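Local coordinates for protein interleukin 22 (Danio rerio, PDB 4O6K) that probably acts as a secreted, all-helical cytokine of the interleukin-10 family that signals through a cell-surface receptor, as human interleukin-22 does, at residues T5-S10 and H84-E89; R32-F37 and T130-H135; C48-R53 and P102-F107; D70-M75 and A122-I127. All blocks are in the same frame, centred on the assembly; numbering follows the deposited sequence.

Contact 1: residues T5-S10 and H84-E89; sequences TPLDSS and HRVEQE
Pro-6 and Val-86 lie alongside, running opposite ways, with CB and CG of the proline against a single branch of the valine. Val-86 CG2 is the atom that does the touching, 3.8 Å from Pro-6 CB and 4.0 Å from Pro-6 CG. Its chi1 of 173° sets CG1 anti to the backbone N and keeps CG2 beside that nitrogen, and the two methyls thereby serve different neighbours. CG1 turns to Leu-7, whose CD1 lies 4.3 Å from Val-86 CG1; the leucine reaches over with its tip and also packs on Tyr-134 and Leu-137 of helix 130-140. At the margin the link is polar and goes through one water. It accepts from Thr-5 N at 3.0 Å and donates to Glu-89 OE1 at 2.6 Å, the glutamate carboxylate being carried there by a nearly fully extended side chain. Pro-4 touches both Val-86 and Glu-89, while Leu-55 of helix 47-62 lies against Val-86. The arrangement is plain packing of an N-terminal 3-10 turn, just before helix 10-24, onto helix 76-93, in keeping with the compact all-helical fold of the interleukin-10 family.

Contact 2: residues R32-F37 and T130-H135; sequences RLLPYF and TNTLYH
Leu-34 places its CG anti to its own carbonyl carbon (chi1 -83°) and CD1 anti to CA, and this outstretched branch reaches Thr-132 and Leu-133. The contact ties the irregular linker between helices 10-24 and 39-42 to helix 130-140, inside the all-helical cytokine fold. Leu-34 CD1 meets the helix backbone first, 3.6 Å from Leu-133 N, and then the root of that side chain, 3.7 Å from Leu-133 CB. The two leucines cross at about a right angle, so the linker residue presses a methyl against the helix surface while the rest of Leu-133 runs on toward Asn-51 and Tyr-58 of helix 47-62. Thr-132 flanks the same methyl, with its CB 4.0 Å from Leu-34 CD1. Arg-32 NH2 lies 4.1 Å from Thr-132 CG2. The arginine chain is bent at chi3 and folds back on the linker, and NH2 also hydrogen-bonds Tyr-136 OH. Glu-129 binds the backbone N of both Leu-33 and Leu-34. Arg-32 NE donates to Leu-34 O over 2.7 Å with an N-H...O angle of 171°; the oxygen lies in the guanidinium plane, although the donor is tilted 31° from the carbonyl plane.

Contact 3: residues C48-R53 and P102-F107; sequences CCINAR and PLVKQF
Helix segments 48-53 and 102-107 run the same way, their axes crossing at -24° and coming within 9.4 Å, with the CA atoms of Ile-50 and Val-104 nearest each other. Val-104 is the centre of the packing. Its CG2 methyl, set beside the backbone N because CG1 takes the position anti to it (chi1 176°), enters between Ile-50 and Arg-53, residues one turn apart on the partner helix. There it lies 3.7 Å from Ile-50 O, 4.1 Å from Ile-50 CG2 and 4.1 Å from Arg-53 CB, so a backbone oxygen, a branch methyl and the start of a long chain all meet one carbon. The side chains of Ile-50 and Val-104 cross obliquely, and the same CG2 of Ile-50 also reaches Leu-103, the residue before Val-104, whose CB is 4.3 Å away. This apolar contact between helices 47-62 and 102-117 is part of the helical bundle of an interleukin-10 family cytokine. Helix 47-62 is further fixed by disulfides on consecutive residues: Cys-48 is bonded to Cys-141, near the C-terminus, and Cys-49 to Cys-94, just after helix 76-93. Arg-53 takes part through the start of its chain, which bends at chi2 and carries the guanidinium away from Val-104, toward the loop beyond helix 76-93, where NH1 makes a long, weak ion pair with Asp-97. Ile-54, next after Arg-53, also touches Val-104; further along helix 102-117, Phe-107 lies against Tyr-58, ring planes about 15° apart.

Contact 4: residues D70-M75 and A122-I127; sequences DMKYPM and ARNKAI
Segment 70-75 leaves its helix at Tyr-73, the first residue with non-helical backbone angles, and its backbone stays far from the regular helix 122-127: the CA atoms of Tyr-73 and Ile-127 are 9.8 Å apart. The tyrosine side chain bridges the distance. With CG anti to its carbonyl carbon, Tyr-73 points its ring at the helix, and OH donates to Asn-124 OD1 over 2.6 Å. The amide oxygen sits at the ring edge, near the ring plane, yet the hydroxyl approaches from above the carbonyl plane, 53° out of it, rather than along a lone pair; ring and amide planes are turned 63° apart. Ile-127 takes one face of the ring. Its CG2 makes a CH-pi contact 4.3 Å from the ring centroid, 26° off the normal, while Ile-127 CD1 reaches Tyr-73 CE2 at 3.7 Å. Over the opposite face, toward the rim, lies Lys-72 CG; that lysine ends in a salt bridge to Glu-26. Thr-22 and Ala-23 of helix 10-24 also touch the tyrosine side chain. A phenylalanine here would probably keep the packing on Ile-127 but leave Asn-124 OD1 without this donor and its amide freer to turn. The buried tyrosine thus joins the loop after helix 69-72 to helix 119-128 by apolar contact over its faces, while its hydroxyl, a polar atom on a buried residue, gives its hydrogen to Asn-124 OD1.

How the contacts relate
Contacts 2 and 3 lie closest, centres 10 Å apart, and interlock: Phe-37 CZ meets Leu-103 CD1 at 3.5 Å, and Pro-35 also packs on helix 102-117. Contact 4 joins contact 2 through Leu-33, whose CD1 is 3.7 Å from Ala-126 N. Contact 1 reaches contact 2 where Tyr-134 OH lies 2.7 Å from Pro-6 O, and touches contact 3 through Glu-87 on Ala-52. Contacts 3 and 4 lie on opposite sides of the chain's centre, about 21 Å apart between centres. Along the sequence, contacts 3 and 4 both fall within the loop that contact 2 closes, leaving helix 130-140 and the 32-37 linker in the middle of this network.

Contact 1: residues T5-S10 and H84-E89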
loop_
_atom_site.group_PDB
_atom_site.type_symbol
_atom_site.label_atom_id
_atom_site.label_comp_id
_atom_site.label_asym_id
_atom_site.label_seq_id
_atom_site.Cartn_x
_atom_site.Cartn_y
_atom_site.Cartn_z
ATOM N N THR A 5 1.640 15.360 0.411
ATOM C CA THR A 5 3.052 15.717 0.526
ATOM C C THR A 5 4.019 14.619 1.024
ATOM O O THR A 5 5.187 14.629 0.634
ATOM C CB THR A 5 3.203 16.962 1.417
ATOM O OG1 THR A 5 2.759 16.670 2.746
ATOM C CG2 THR A 5 2.363 18.094 0.851
ATOM N N PRO A 6 3.561 13.682 1.886
ATOM C CA PRO A 6 4.516 12.628 2.261
ATOM C C PRO A 6 4.973 11.759 1.088
ATOM O O PRO A 6 6.022 11.121 1.175
ATOM C CB PRO A 6 3.728 11.786 3.270
ATOM C CG PRO A 6 2.751 12.727 3.850
ATOM C CD PRO A 6 2.343 13.612 2.717
ATOM N N LEU A 7 4.200 11.738 0.006
ATOM C CA LEU A 7 4.591 11.005 -1.193
ATOM C C LEU A 7 5.797 11.661 -1.860
ATOM O O LEU A 7 6.450 11.062 -2.716
ATOM C CB LEU A 7 3.416 10.909 -2.170
ATOM C CG LEU A 7 2.428 9.771 -1.895
ATOM C CD1 LEU A 7 1.097 9.997 -2.580
ATOM C CD2 LEU A 7 3.025 8.461 -2.370
ATOM N N ASP A 8 6.087 12.897 -1.464
ATOM C CA ASP A 8 7.255 13.608 -1.966
ATOM C C ASP A 8 8.385 13.611 -0.937
ATOM O O ASP A 8 9.391 14.295 -1.112
ATOM C CB ASP A 8 6.891 15.041 -2.361
ATOM C CG ASP A 8 6.144 15.107 -3.680
ATOM O OD1 ASP A 8 6.535 14.382 -4.619
ATOM O OD2 ASP A 8 5.168 15.881 -3.783
ATOM N N SER A 9 8.213 12.842 0.133
ATOM C CA SER A 9 9.231 12.731 1.173
ATOM C C SER A 9 10.144 11.530 0.926
ATOM O O SER A 9 9.712 10.382 1.031
ATOM C CB SER A 9 8.591 12.622 2.556
ATOM O OG SER A 9 9.561 12.281 3.531
ATOM N N SER A 10 11.403 11.802 0.595
ATOM C CA SER A 10 12.375 10.746 0.324
ATOM C C SER A 10 12.621 9.870 1.551
ATOM O O SER A 10 12.985 8.702 1.422
ATOM C CB SER A 10 13.697 11.346 -0.161
ATOM O OG SER A 10 14.272 12.182 0.827
ATOM N N HIS A 84 -1.168 6.392 6.967
ATOM C CA HIS A 84 -2.509 6.745 7.422
ATOM C C HIS A 84 -2.854 8.183 7.049
ATOM O O HIS A 84 -3.960 8.464 6.587
ATOM C CB HIS A 84 -2.641 6.554 8.933
ATOM C CG HIS A 84 -3.965 6.992 9.478
ATOM N ND1 HIS A 84 -5.158 6.427 9.080
ATOM C CD2 HIS A 84 -4.286 7.947 10.383
ATOM C CE1 HIS A 84 -6.155 7.011 9.720
ATOM N NE2 HIS A 84 -5.654 7.937 10.516
ATOM N N ARG A 85 -1.900 9.087 7.255
ATOM C CA ARG A 85 -2.079 10.492 6.905
ATOM C C ARG A 85 -2.356 10.657 5.414
ATOM O O ARG A 85 -3.231 11.427 5.019
ATOM C CB ARG A 85 -0.848 11.307 7.310
ATOM C CG ARG A 85 -0.644 11.407 8.814
ATOM C CD ARG A 85 0.498 12.349 9.161
ATOM N NE ARG A 85 0.743 12.401 10.599
ATOM C CZ ARG A 85 1.695 11.712 11.220
ATOM N NH1 ARG A 85 2.503 10.919 10.529
ATOM N NH2 ARG A 85 1.843 11.820 12.533
ATOM N N VAL A 86 -1.602 9.934 4.592
ATOM C CA VAL A 86 -1.810 9.934 3.149
ATOM C C VAL A 86 -3.213 9.442 2.794
ATOM O O VAL A 86 -3.935 10.090 2.035
ATOM C CB VAL A 86 -0.769 9.055 2.429
ATOM C CG1 VAL A 86 -1.105 8.927 0.949
ATOM C CG2 VAL A 86 0.631 9.623 2.622
ATOM N N GLU A 87 -3.581 8.291 3.348
ATOM C CA GLU A 87 -4.888 7.686 3.111
ATOM C C GLU A 87 -6.031 8.625 3.492
ATOM O O GLU A 87 -7.011 8.748 2.759
ATOM C CB GLU A 87 -5.003 6.366 3.881
ATOM C CG GLU A 87 -6.189 5.493 3.486
ATOM C CD GLU A 87 -7.482 5.922 4.153
ATOM O OE1 GLU A 87 -7.436 6.299 5.343
ATOM O OE2 GLU A 87 -8.541 5.884 3.490
ATOM N N GLN A 88 -5.903 9.279 4.642
ATOM C CA GLN A 88 -6.936 10.191 5.122
ATOM C C GLN A 88 -7.147 11.371 4.177
ATOM O O GLN A 88 -8.285 11.753 3.900
ATOM C CB GLN A 88 -6.595 10.692 6.526
ATOM C CG GLN A 88 -6.871 9.668 7.615
ATOM C CD GLN A 88 -8.326 9.232 7.643
ATOM O OE1 GLN A 88 -8.650 8.082 7.344
ATOM N NE2 GLN A 88 -9.212 10.155 7.999
ATOM N N GLU A 89 -6.055 11.949 3.688
ATOM C CA GLU A 89 -6.153 13.065 2.751
ATOM C C GLU A 89 -6.757 12.627 1.421
ATOM O O GLU A 89 -7.596 13.328 0.852
ATOM C CB GLU A 89 -4.786 13.696 2.499
ATOM C CG GLU A 89 -4.845 14.896 1.562
ATOM C CD GLU A 89 -3.541 15.663 1.494
ATOM O OE1 GLU A 89 -2.592 15.294 2.217
ATOM O OE2 GLU A 89 -3.468 16.641 0.718
HETATM O O HOH W 1 -0.490 16.775 2.025
#

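Contact 2: residues R32-F37 and T130-H135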
loop_
_atom_site.group_PDB
_atom_site.type_symbol
_atom_site.label_atom_id
_atom_site.label_comp_id
_atom_site.label_asym_id
_atom_site.label_seq_id
_atom_site.Cartn_x
_atom_site.Cartn_y
_atom_site.Cartn_z
ATOM N N ARG A 32 2.658 -12.051 -6.814
ATOM C CA ARG A 32 2.362 -10.822 -6.088
ATOM C C ARG A 32 0.959 -10.804 -5.484
ATOM O O ARG A 32 0.044 -11.459 -5.986
ATOM C CB ARG A 32 2.547 -9.622 -7.016
ATOM C CG ARG A 32 1.741 -9.705 -8.302
ATOM C CD ARG A 32 2.070 -8.542 -9.220
ATOM N NE ARG A 32 1.613 -7.269 -8.673
ATOM C CZ ARG A 32 2.189 -6.099 -8.928
ATOM N NH1 ARG A 32 3.253 -6.041 -9.721
ATOM N NH2 ARG A 32 1.707 -4.988 -8.389
ATOM N N LEU A 33 0.804 -10.046 -4.404
ATOM C CA LEU A 33 -0.488 -9.878 -3.748
ATOM C C LEU A 33 -1.200 -8.624 -4.252
ATOM O O LEU A 33 -2.414 -8.631 -4.455
ATOM C CB LEU A 33 -0.318 -9.825 -2.229
ATOM C CG LEU A 33 0.255 -11.096 -1.597
ATOM C CD1 LEU A 33 0.436 -10.927 -0.097
ATOM C CD2 LEU A 33 -0.632 -12.295 -1.903
ATOM N N LEU A 34 -0.440 -7.547 -4.442
ATOM C CA LEU A 34 -0.980 -6.326 -5.031
ATOM C C LEU A 34 -1.421 -6.570 -6.463
ATOM O O LEU A 34 -0.706 -7.214 -7.231
ATOM C CB LEU A 34 0.054 -5.197 -5.021
ATOM C CG LEU A 34 0.278 -4.330 -3.785
ATOM C CD1 LEU A 34 1.340 -3.291 -4.100
ATOM C CD2 LEU A 34 -1.013 -3.657 -3.353
ATOM N N PRO A 35 -2.610 -6.069 -6.825
ATOM C CA PRO A 35 -2.983 -6.053 -8.240
ATOM C C PRO A 35 -1.973 -5.233 -9.032
ATOM O O PRO A 35 -1.529 -4.189 -8.555
ATOM C CB PRO A 35 -4.361 -5.388 -8.239
ATOM C CG PRO A 35 -4.894 -5.622 -6.865
ATOM C CD PRO A 35 -3.701 -5.602 -5.953
ATOM N N TYR A 36 -1.614 -5.695 -10.224
ATOM C CA TYR A 36 -0.619 -5.000 -11.027
ATOM C C TYR A 36 -1.232 -3.831 -11.787
ATOM O O TYR A 36 -2.206 -3.995 -12.522
ATOM C CB TYR A 36 0.052 -5.969 -12.003
ATOM C CG TYR A 36 0.920 -5.290 -13.040
ATOM C CD1 TYR A 36 2.151 -4.745 -12.697
ATOM C CD2 TYR A 36 0.510 -5.200 -14.364
ATOM C CE1 TYR A 36 2.946 -4.125 -13.643
ATOM C CE2 TYR A 36 1.297 -4.583 -15.317
ATOM C CZ TYR A 36 2.513 -4.047 -14.950
ATOM O OH TYR A 36 3.300 -3.432 -15.897
ATOM N N PHE A 37 -0.652 -2.651 -11.600
ATOM C CA PHE A 37 -1.057 -1.470 -12.349
ATOM C C PHE A 37 0.024 -1.102 -13.354
ATOM O O PHE A 37 1.146 -0.766 -12.975
ATOM C CB PHE A 37 -1.325 -0.288 -11.414
ATOM C CG PHE A 37 -2.683 -0.311 -10.772
ATOM C CD1 PHE A 37 -2.958 -1.175 -9.725
ATOM C CD2 PHE A 37 -3.684 0.541 -11.214
ATOM C CE1 PHE A 37 -4.208 -1.192 -9.132
ATOM C CE2 PHE A 37 -4.935 0.528 -10.626
ATOM C CZ PHE A 37 -5.197 -0.339 -9.583
ATOM N N THR A 130 4.563 -2.932 -0.187
ATOM C CA THR A 130 4.103 -1.597 0.194
ATOM C C THR A 130 4.774 -0.504 -0.635
ATOM O O THR A 130 4.137 0.477 -1.019
ATOM C CB THR A 130 4.356 -1.314 1.687
ATOM O OG1 THR A 130 3.952 -2.444 2.469
ATOM C CG2 THR A 130 3.576 -0.089 2.136
ATOM N N ASN A 131 6.063 -0.687 -0.902
ATOM C CA ASN A 131 6.833 0.249 -1.713
ATOM C C ASN A 131 6.210 0.409 -3.099
ATOM O O ASN A 131 6.137 1.517 -3.632
ATOM C CB ASN A 131 8.285 -0.224 -1.829
ATOM C CG ASN A 131 9.218 0.849 -2.368
ATOM O OD1 ASN A 131 10.424 0.634 -2.475
ATOM N ND2 ASN A 131 8.670 2.017 -2.682
ATOM N N THR A 132 5.771 -0.705 -3.676
ATOM C CA THR A 132 5.128 -0.708 -4.988
ATOM C C THR A 132 3.790 0.037 -4.964
ATOM O O THR A 132 3.454 0.766 -5.899
ATOM C CB THR A 132 4.903 -2.150 -5.493
ATOM O OG1 THR A 132 6.167 -2.812 -5.625
ATOM C CG2 THR A 132 4.191 -2.152 -6.841
ATOM N N LEU A 133 3.031 -0.153 -3.888
ATOM C CA LEU A 133 1.758 0.539 -3.708
ATOM C C LEU A 133 1.972 2.049 -3.641
ATOM O O LEU A 133 1.198 2.824 -4.202
ATOM C CB LEU A 133 1.053 0.043 -2.443
ATOM C CG LEU A 133 -0.296 0.672 -2.082
ATOM C CD1 LEU A 133 -1.289 0.543 -3.232
ATOM C CD2 LEU A 133 -0.851 0.035 -0.819
ATOM N N TYR A 134 3.031 2.452 -2.945
ATOM C CA TYR A 134 3.404 3.856 -2.812
ATOM C C TYR A 134 3.710 4.463 -4.175
ATOM O O TYR A 134 3.368 5.612 -4.453
ATOM C CB TYR A 134 4.619 3.988 -1.894
ATOM C CG TYR A 134 4.667 5.259 -1.081
ATOM C CD1 TYR A 134 3.708 5.524 -0.113
ATOM C CD2 TYR A 134 5.694 6.180 -1.255
ATOM C CE1 TYR A 134 3.757 6.678 0.642
ATOM C CE2 TYR A 134 5.752 7.335 -0.500
ATOM C CZ TYR A 134 4.779 7.578 0.446
ATOM O OH TYR A 134 4.826 8.727 1.202
ATOM N N HIS A 135 4.359 3.667 -5.019
ATOM C CA HIS A 135 4.671 4.051 -6.388
ATOM C C HIS A 135 3.406 4.255 -7.220
ATOM O O HIS A 135 3.317 5.197 -8.008
ATOM C CB HIS A 135 5.570 2.985 -7.023
ATOM C CG HIS A 135 5.432 2.873 -8.508
ATOM N ND1 HIS A 135 5.625 3.937 -9.363
ATOM C CD2 HIS A 135 5.123 1.813 -9.293
ATOM C CE1 HIS A 135 5.437 3.539 -10.607
ATOM N NE2 HIS A 135 5.131 2.254 -10.593
#

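Contact 3: residues C48-R53 and P102-F107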
loop_
_atom_site.group_PDB
_atom_site.type_symbol
_atom_site.label_atom_id
_atom_site.label_comp_id
_atom_site.label_asym_id
_atom_site.label_seq_id
_atom_site.Cartn_x
_atom_site.Cartn_y
_atom_site.Cartn_z
ATOM N N CYS A 48 -5.964 6.419 -8.571
ATOM C CA CYS A 48 -5.559 6.990 -7.288
ATOM C C CYS A 48 -6.432 6.500 -6.138
ATOM O O CYS A 48 -5.928 5.973 -5.146
ATOM C CB CYS A 48 -5.591 8.519 -7.343
ATOM S SG CYS A 48 -5.094 9.322 -5.793
ATOM N N CYS A 49 -7.742 6.674 -6.275
ATOM C CA CYS A 49 -8.672 6.324 -5.209
ATOM C C CYS A 49 -8.796 4.812 -5.031
ATOM O O CYS A 49 -9.069 4.337 -3.929
ATOM C CB CYS A 49 -10.044 6.943 -5.476
ATOM S SG CYS A 49 -10.079 8.746 -5.343
ATOM N N ILE A 50 -8.606 4.061 -6.112
ATOM C CA ILE A 50 -8.598 2.603 -6.026
ATOM C C ILE A 50 -7.439 2.128 -5.156
ATOM O O ILE A 50 -7.623 1.321 -4.244
ATOM C CB ILE A 50 -8.495 1.942 -7.415
ATOM C CG1 ILE A 50 -9.810 2.093 -8.180
ATOM C CG2 ILE A 50 -8.160 0.467 -7.277
ATOM C CD1 ILE A 50 -9.713 1.716 -9.642
ATOM N N ASN A 51 -6.246 2.644 -5.433
ATOM C CA ASN A 51 -5.067 2.284 -4.659
ATOM C C ASN A 51 -5.127 2.854 -3.247
ATOM O O ASN A 51 -4.572 2.279 -2.312
ATOM C CB ASN A 51 -3.796 2.759 -5.367
ATOM C CG ASN A 51 -3.434 1.894 -6.559
ATOM O OD1 ASN A 51 -3.063 0.730 -6.405
ATOM N ND2 ASN A 51 -3.537 2.461 -7.755
ATOM N N ALA A 52 -5.805 3.989 -3.099
ATOM C CA ALA A 52 -5.989 4.607 -1.792
ATOM C C ALA A 52 -6.844 3.732 -0.886
ATOM O O ALA A 52 -6.679 3.732 0.334
ATOM C CB ALA A 52 -6.618 5.984 -1.941
ATOM N N ARG A 53 -7.759 2.985 -1.491
ATOM C CA ARG A 53 -8.636 2.106 -0.736
ATOM C C ARG A 53 -7.847 0.877 -0.296
ATOM O O ARG A 53 -8.063 0.336 0.790
ATOM C CB ARG A 53 -9.850 1.700 -1.572
ATOM C CG ARG A 53 -11.033 1.270 -0.735
ATOM C CD ARG A 53 -11.527 2.499 0.017
ATOM N NE ARG A 53 -12.398 2.204 1.145
ATOM C CZ ARG A 53 -13.334 3.038 1.586
ATOM N NH1 ARG A 53 -13.507 4.211 0.990
ATOM N NH2 ARG A 53 -14.093 2.708 2.623
ATOM N N PRO A 102 -13.429 -4.178 -8.378
ATOM C CA PRO A 102 -12.874 -5.534 -8.506
ATOM C C PRO A 102 -11.426 -5.683 -8.032
ATOM O O PRO A 102 -11.076 -6.717 -7.463
ATOM C CB PRO A 102 -12.948 -5.806 -10.011
ATOM C CG PRO A 102 -13.987 -4.903 -10.529
ATOM C CD PRO A 102 -14.082 -3.722 -9.618
ATOM N N LEU A 103 -10.603 -4.666 -8.261
ATOM C CA LEU A 103 -9.183 -4.743 -7.926
ATOM C C LEU A 103 -8.926 -4.675 -6.424
ATOM O O LEU A 103 -8.012 -5.327 -5.918
ATOM C CB LEU A 103 -8.408 -3.634 -8.643
ATOM C CG LEU A 103 -8.328 -3.785 -10.165
ATOM C CD1 LEU A 103 -7.634 -2.590 -10.797
ATOM C CD2 LEU A 103 -7.626 -5.081 -10.545
ATOM N N VAL A 104 -9.741 -3.944 -5.692
ATOM C CA VAL A 104 -9.638 -3.867 -4.282
ATOM C C VAL A 104 -10.023 -5.212 -3.709
ATOM O O VAL A 104 -9.351 -5.715 -2.923
ATOM C CB VAL A 104 -10.514 -2.758 -3.699
ATOM C CG1 VAL A 104 -10.472 -2.734 -2.207
ATOM C CG2 VAL A 104 -10.127 -1.427 -4.255
ATOM N N LYS A 105 -11.116 -5.780 -4.163
ATOM C CA LYS A 105 -11.525 -7.105 -3.722
ATOM C C LYS A 105 -10.463 -8.154 -4.047
ATOM O O LYS A 105 -10.226 -9.036 -3.286
ATOM C CB LYS A 105 -12.867 -7.489 -4.303
ATOM C CG LYS A 105 -14.046 -6.998 -3.506
ATOM C CD LYS A 105 -15.271 -6.906 -4.345
ATOM C CE LYS A 105 -15.031 -5.901 -5.433
ATOM N NZ LYS A 105 -15.718 -4.612 -5.286
ATOM N N GLN A 106 -9.815 -8.002 -5.175
ATOM C CA GLN A 106 -8.777 -8.953 -5.567
ATOM C C GLN A 106 -7.656 -9.050 -4.572
ATOM O O GLN A 106 -7.258 -10.121 -4.174
ATOM C CB GLN A 106 -8.206 -8.636 -6.930
ATOM C CG GLN A 106 -7.186 -9.637 -7.407
ATOM C CD GLN A 106 -6.541 -9.236 -8.718
ATOM O OE1 GLN A 106 -7.202 -8.866 -9.622
ATOM N NE2 GLN A 106 -5.259 -9.288 -8.785
ATOM N N PHE A 107 -7.166 -7.898 -4.162
ATOM C CA PHE A 107 -6.136 -7.844 -3.171
ATOM C C PHE A 107 -6.574 -8.550 -1.892
ATOM O O PHE A 107 -5.890 -9.401 -1.390
ATOM C CB PHE A 107 -5.686 -6.439 -2.873
ATOM C CG PHE A 107 -4.715 -6.388 -1.768
ATOM C CD1 PHE A 107 -3.483 -6.907 -1.933
ATOM C CD2 PHE A 107 -5.065 -5.887 -0.534
ATOM C CE1 PHE A 107 -2.588 -6.915 -0.917
ATOM C CE2 PHE A 107 -4.183 -5.880 0.502
ATOM C CZ PHE A 107 -2.938 -6.404 0.312
#

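Contact 4: residues D70-M75 and A122-I127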
loop_
_atom_site.group_PDB
_atom_site.type_symbol
_atom_site.label_atom_id
_atom_site.label_comp_id
_atom_site.label_asym_id
_atom_site.label_seq_id
_atom_site.Cartn_x
_atom_site.Cartn_y
_atom_site.Cartn_z
ATOM N N ASP A 70 7.161 -5.038 15.209
ATOM C CA ASP A 70 7.898 -3.841 15.599
ATOM C C ASP A 70 9.384 -4.151 15.740
ATOM O O ASP A 70 10.239 -3.327 15.416
ATOM C CB ASP A 70 7.346 -3.262 16.901
ATOM C CG ASP A 70 6.083 -2.452 16.685
ATOM O OD1 ASP A 70 5.815 -2.067 15.527
ATOM O OD2 ASP A 70 5.360 -2.202 17.672
ATOM N N MET A 71 9.679 -5.353 16.230
ATOM C CA MET A 71 11.052 -5.814 16.381
ATOM C C MET A 71 11.702 -6.008 15.016
ATOM O O MET A 71 12.793 -5.502 14.759
ATOM C CB MET A 71 11.095 -7.125 17.173
ATOM C CG MET A 71 10.952 -6.968 18.679
ATOM S SD MET A 71 10.905 -8.564 19.522
ATOM C CE MET A 71 12.405 -9.323 18.904
ATOM N N LYS A 72 11.021 -6.748 14.146
ATOM C CA LYS A 72 11.523 -7.014 12.802
ATOM C C LYS A 72 11.536 -5.781 11.904
ATOM O O LYS A 72 12.420 -5.625 11.060
ATOM C CB LYS A 72 10.697 -8.108 12.129
ATOM C CG LYS A 72 11.271 -8.517 10.791
ATOM C CD LYS A 72 10.522 -9.655 10.148
ATOM C CE LYS A 72 11.287 -10.122 8.934
ATOM N NZ LYS A 72 12.683 -10.480 9.308
ATOM N N TYR A 73 10.562 -4.900 12.096
ATOM C CA TYR A 73 10.458 -3.700 11.279
ATOM C C TYR A 73 10.387 -2.481 12.183
ATOM O O TYR A 73 9.301 -1.990 12.475
ATOM C CB TYR A 73 9.217 -3.749 10.383
ATOM C CG TYR A 73 9.121 -4.958 9.478
ATOM C CD1 TYR A 73 9.849 -5.036 8.297
ATOM C CD2 TYR A 73 8.277 -6.014 9.798
ATOM C CE1 TYR A 73 9.749 -6.142 7.469
ATOM C CE2 TYR A 73 8.171 -7.119 8.979
ATOM C CZ TYR A 73 8.907 -7.179 7.817
ATOM O OH TYR A 73 8.800 -8.282 7.001
ATOM N N PRO A 74 11.550 -1.991 12.638
ATOM C CA PRO A 74 11.587 -0.840 13.547
ATOM C C PRO A 74 10.909 0.398 12.967
ATOM O O PRO A 74 10.487 1.275 13.721
ATOM C CB PRO A 74 13.089 -0.594 13.733
ATOM C CG PRO A 74 13.718 -1.921 13.481
ATOM C CD PRO A 74 12.895 -2.535 12.385
ATOM N N MET A 75 10.806 0.464 11.643
ATOM C CA MET A 75 10.225 1.622 10.976
ATOM C C MET A 75 8.720 1.505 10.714
ATOM O O MET A 75 8.085 2.488 10.332
ATOM C CB MET A 75 10.946 1.872 9.649
ATOM C CG MET A 75 10.671 0.815 8.595
ATOM S SD MET A 75 11.371 -0.803 8.980
ATOM C CE MET A 75 13.118 -0.472 8.773
ATOM N N ALA A 122 2.300 -14.231 4.743
ATOM C CA ALA A 122 1.396 -13.371 3.991
ATOM C C ALA A 122 1.612 -11.907 4.354
ATOM O O ALA A 122 1.615 -11.036 3.484
ATOM C CB ALA A 122 -0.049 -13.773 4.240
ATOM N N ARG A 123 1.784 -11.643 5.645
ATOM C CA ARG A 123 2.047 -10.292 6.123
ATOM C C ARG A 123 3.370 -9.773 5.570
ATOM O O ARG A 123 3.436 -8.663 5.045
ATOM C CB ARG A 123 2.057 -10.255 7.654
ATOM C CG ARG A 123 0.669 -10.259 8.279
ATOM C CD ARG A 123 0.689 -9.745 9.711
ATOM N NE ARG A 123 1.205 -8.382 9.808
ATOM C CZ ARG A 123 1.283 -7.694 10.943
ATOM N NH1 ARG A 123 0.877 -8.241 12.081
ATOM N NH2 ARG A 123 1.764 -6.458 10.941
ATOM N N ASN A 124 4.415 -10.587 5.681
ATOM C CA ASN A 124 5.735 -10.223 5.173
ATOM C C ASN A 124 5.730 -9.950 3.673
ATOM O O ASN A 124 6.404 -9.036 3.197
ATOM C CB ASN A 124 6.750 -11.325 5.489
ATOM C CG ASN A 124 7.197 -11.308 6.936
ATOM O OD1 ASN A 124 7.166 -10.270 7.597
ATOM N ND2 ASN A 124 7.617 -12.463 7.439
ATOM N N LYS A 125 4.965 -10.748 2.936
ATOM C CA LYS A 125 4.876 -10.600 1.488
ATOM C C LYS A 125 4.215 -9.281 1.100
ATOM O O LYS A 125 4.731 -8.543 0.262
ATOM C CB LYS A 125 4.109 -11.774 0.876
ATOM C CG LYS A 125 4.119 -11.790 -0.642
ATOM C CD LYS A 125 3.441 -13.035 -1.186
ATOM C CE LYS A 125 3.622 -13.141 -2.689
ATOM N NZ LYS A 125 5.059 -13.087 -3.073
ATOM N N ALA A 126 3.071 -8.994 1.714
ATOM C CA ALA A 126 2.351 -7.750 1.460
ATOM C C ALA A 126 3.165 -6.538 1.908
ATOM O O ALA A 126 3.162 -5.500 1.244
ATOM C CB ALA A 126 1.000 -7.769 2.156
ATOM N N ILE A 127 3.849 -6.676 3.041
ATOM C CA ILE A 127 4.728 -5.628 3.555
ATOM C C ILE A 127 5.799 -5.259 2.531
ATOM O O ILE A 127 6.080 -4.080 2.305
ATOM C CB ILE A 127 5.400 -6.064 4.879
ATOM C CG1 ILE A 127 4.438 -5.859 6.051
ATOM C CG2 ILE A 127 6.670 -5.274 5.134
ATOM C CD1 ILE A 127 4.879 -6.537 7.328
#